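Local structure of serine repeat antigen 5 (Plasmodium falciparum, 6X42) at residues A[60-65]-A[186-190]. The protein is a papain-family pseudo-zymogen of the malaria parasite, with a cysteine-protease fold but probably little or no proteolytic activity. Residues are numbered along the deposited sequence; the frame is centred on the assembly and turned at random.
Sequences YHLETI and KGSVI
A chi1 of -176° swings the H61 imidazole out from the helix toward S188, whose OG, at chi1 63°, sits between its own backbone N and carbonyl carbon and lies at the edge of the ring, beside ND1. ND1 of H61 and OG of S188 share a nearly straight hydrogen bond of 3.0 Å (165°), with OG in the ring plane. The same OG is joined to OG1 of T64 by a hydrogen bond of 2.7 Å, although which acceptor takes the S188 proton is not settled. OG1 of T64 in turn donates to the carbonyl O of K186 (2.8 Å) and so ties the helix to the end of helix 172-186. There G187, with positive phi, brings its CA to 3.9 Å from CB of T64. Apolar contacts flank this polar chain: CG1 of I190 packs 3.8 Å from CB of H61, and CB of K186 lies 3.9 Å from CG1 of I65. NE2 of H61 accepts a hydrogen bond from the backbone N of F277, fixing the ring at both nitrogens, while NZ of K186 turns away to E182. Helix 53-68, the central helix of the papain fold, thus packs against the start of strand 189-193, which lies between strands 219-230 and 273-280.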
loop_
_atom_site.group_PDB
_atom_site.type_symbol
_atom_site.label_atom_id
_atom_site.label_comp_id
_atom_site.label_asym_id
_atom_site.label_seq_id
_atom_site.Cartn_x
_atom_site.Cartn_y
_atom_site.Cartn_z
ATOM N N TYR A 60 3.771 3.993 -2.039
ATOM C CA TYR A 60 4.269 3.745 -0.690
ATOM C C TYR A 60 4.937 2.377 -0.596
ATOM O O TYR A 60 5.954 2.220 0.072
ATOM C CB TYR A 60 3.152 3.869 0.331
ATOM C CG TYR A 60 3.577 3.558 1.744
ATOM C CD1 TYR A 60 4.228 4.509 2.539
ATOM C CD2 TYR A 60 3.375 2.294 2.279
ATOM C CE1 TYR A 60 4.596 4.224 3.846
ATOM C CE2 TYR A 60 3.737 1.998 3.572
ATOM C CZ TYR A 60 4.351 2.955 4.358
ATOM O OH TYR A 60 4.673 2.616 5.658
ATOM N N HIS A 61 4.376 1.376 -1.274
ATOM C CA HIS A 61 4.997 0.054 -1.318
ATOM C C HIS A 61 6.403 0.128 -1.916
ATOM O O HIS A 61 7.330 -0.486 -1.384
ATOM C CB HIS A 61 4.055 -0.895 -2.064
ATOM C CG HIS A 61 4.500 -2.329 -2.115
ATOM N ND1 HIS A 61 4.803 -3.077 -1.001
ATOM C CD2 HIS A 61 4.627 -3.170 -3.168
ATOM C CE1 HIS A 61 5.134 -4.305 -1.378
ATOM N NE2 HIS A 61 5.007 -4.397 -2.686
ATOM N N LEU A 62 6.593 0.903 -2.990
ATOM C CA LEU A 62 7.942 1.117 -3.510
ATOM C C LEU A 62 8.808 1.911 -2.536
ATOM O O LEU A 62 10.013 1.640 -2.416
ATOM C CB LEU A 62 7.899 1.814 -4.868
ATOM C CG LEU A 62 7.436 1.023 -6.071
ATOM C CD1 LEU A 62 7.598 1.876 -7.330
ATOM C CD2 LEU A 62 8.245 -0.273 -6.202
ATOM N N GLU A 63 8.230 2.905 -1.847
ATOM C CA GLU A 63 8.993 3.668 -0.849
ATOM C C GLU A 63 9.490 2.763 0.290
ATOM O O GLU A 63 10.632 2.905 0.746
ATOM C CB GLU A 63 8.169 4.841 -0.300
ATOM C CG GLU A 63 7.911 5.919 -1.365
ATOM C CD GLU A 63 6.712 6.823 -1.077
ATOM O OE1 GLU A 63 6.039 6.630 -0.031
ATOM O OE2 GLU A 63 6.447 7.737 -1.905
ATOM N N THR A 64 8.666 1.812 0.756
ATOM C CA THR A 64 9.152 0.935 1.829
ATOM C C THR A 64 10.187 -0.045 1.300
ATOM O O THR A 64 11.144 -0.368 2.006
ATOM C CB THR A 64 8.029 0.223 2.607
ATOM O OG1 THR A 64 7.358 -0.766 1.808
ATOM C CG2 THR A 64 6.991 1.210 3.138
ATOM N N ILE A 65 10.005 -0.536 0.066
ATOM C CA ILE A 65 11.020 -1.395 -0.528
ATOM C C ILE A 65 12.347 -0.651 -0.602
ATOM O O ILE A 65 13.403 -1.210 -0.276
ATOM C CB ILE A 65 10.563 -1.907 -1.908
ATOM C CG1 ILE A 65 9.444 -2.944 -1.759
ATOM C CG2 ILE A 65 11.750 -2.457 -2.680
ATOM C CD1 ILE A 65 8.685 -3.263 -3.034
ATOM N N LYS A 186 9.484 -6.571 2.683
ATOM C CA LYS A 186 9.352 -5.412 1.811
ATOM C C LYS A 186 8.914 -4.143 2.527
ATOM O O LYS A 186 8.932 -3.067 1.912
ATOM C CB LYS A 186 8.359 -5.717 0.687
ATOM C CG LYS A 186 8.874 -6.730 -0.344
ATOM C CD LYS A 186 7.770 -7.212 -1.295
ATOM C CE LYS A 186 8.336 -8.031 -2.409
ATOM N NZ LYS A 186 8.589 -9.415 -1.976
ATOM N N GLY A 187 8.505 -4.238 3.796
ATOM C CA GLY A 187 8.073 -3.100 4.575
ATOM C C GLY A 187 6.585 -2.845 4.536
ATOM O O GLY A 187 6.081 -2.062 5.363
ATOM N N SER A 188 5.866 -3.481 3.622
ATOM C CA SER A 188 4.443 -3.232 3.445
ATOM C C SER A 188 3.922 -4.210 2.397
ATOM O O SER A 188 4.698 -4.812 1.645
ATOM C CB SER A 188 4.173 -1.814 2.939
ATOM O OG SER A 188 4.752 -1.604 1.644
ATOM N N VAL A 189 2.594 -4.297 2.314
ATOM C CA VAL A 189 1.917 -4.739 1.104
ATOM C C VAL A 189 0.881 -3.684 0.739
ATOM O O VAL A 189 0.491 -2.852 1.562
ATOM C CB VAL A 189 1.247 -6.124 1.238
ATOM C CG1 VAL A 189 2.260 -7.186 1.601
ATOM C CG2 VAL A 189 0.083 -6.083 2.239
ATOM N N ILE A 190 0.433 -3.720 -0.514
ATOM C CA ILE A 190 -0.755 -2.999 -0.943
ATOM C C ILE A 190 -1.954 -3.850 -0.558
ATOM O O ILE A 190 -1.924 -5.072 -0.748
ATOM C CB ILE A 190 -0.706 -2.767 -2.462
ATOM C CG1 ILE A 190 0.566 -2.031 -2.888
ATOM C CG2 ILE A 190 -1.975 -2.035 -2.908
ATOM C CD1 ILE A 190 0.859 -2.183 -4.386
#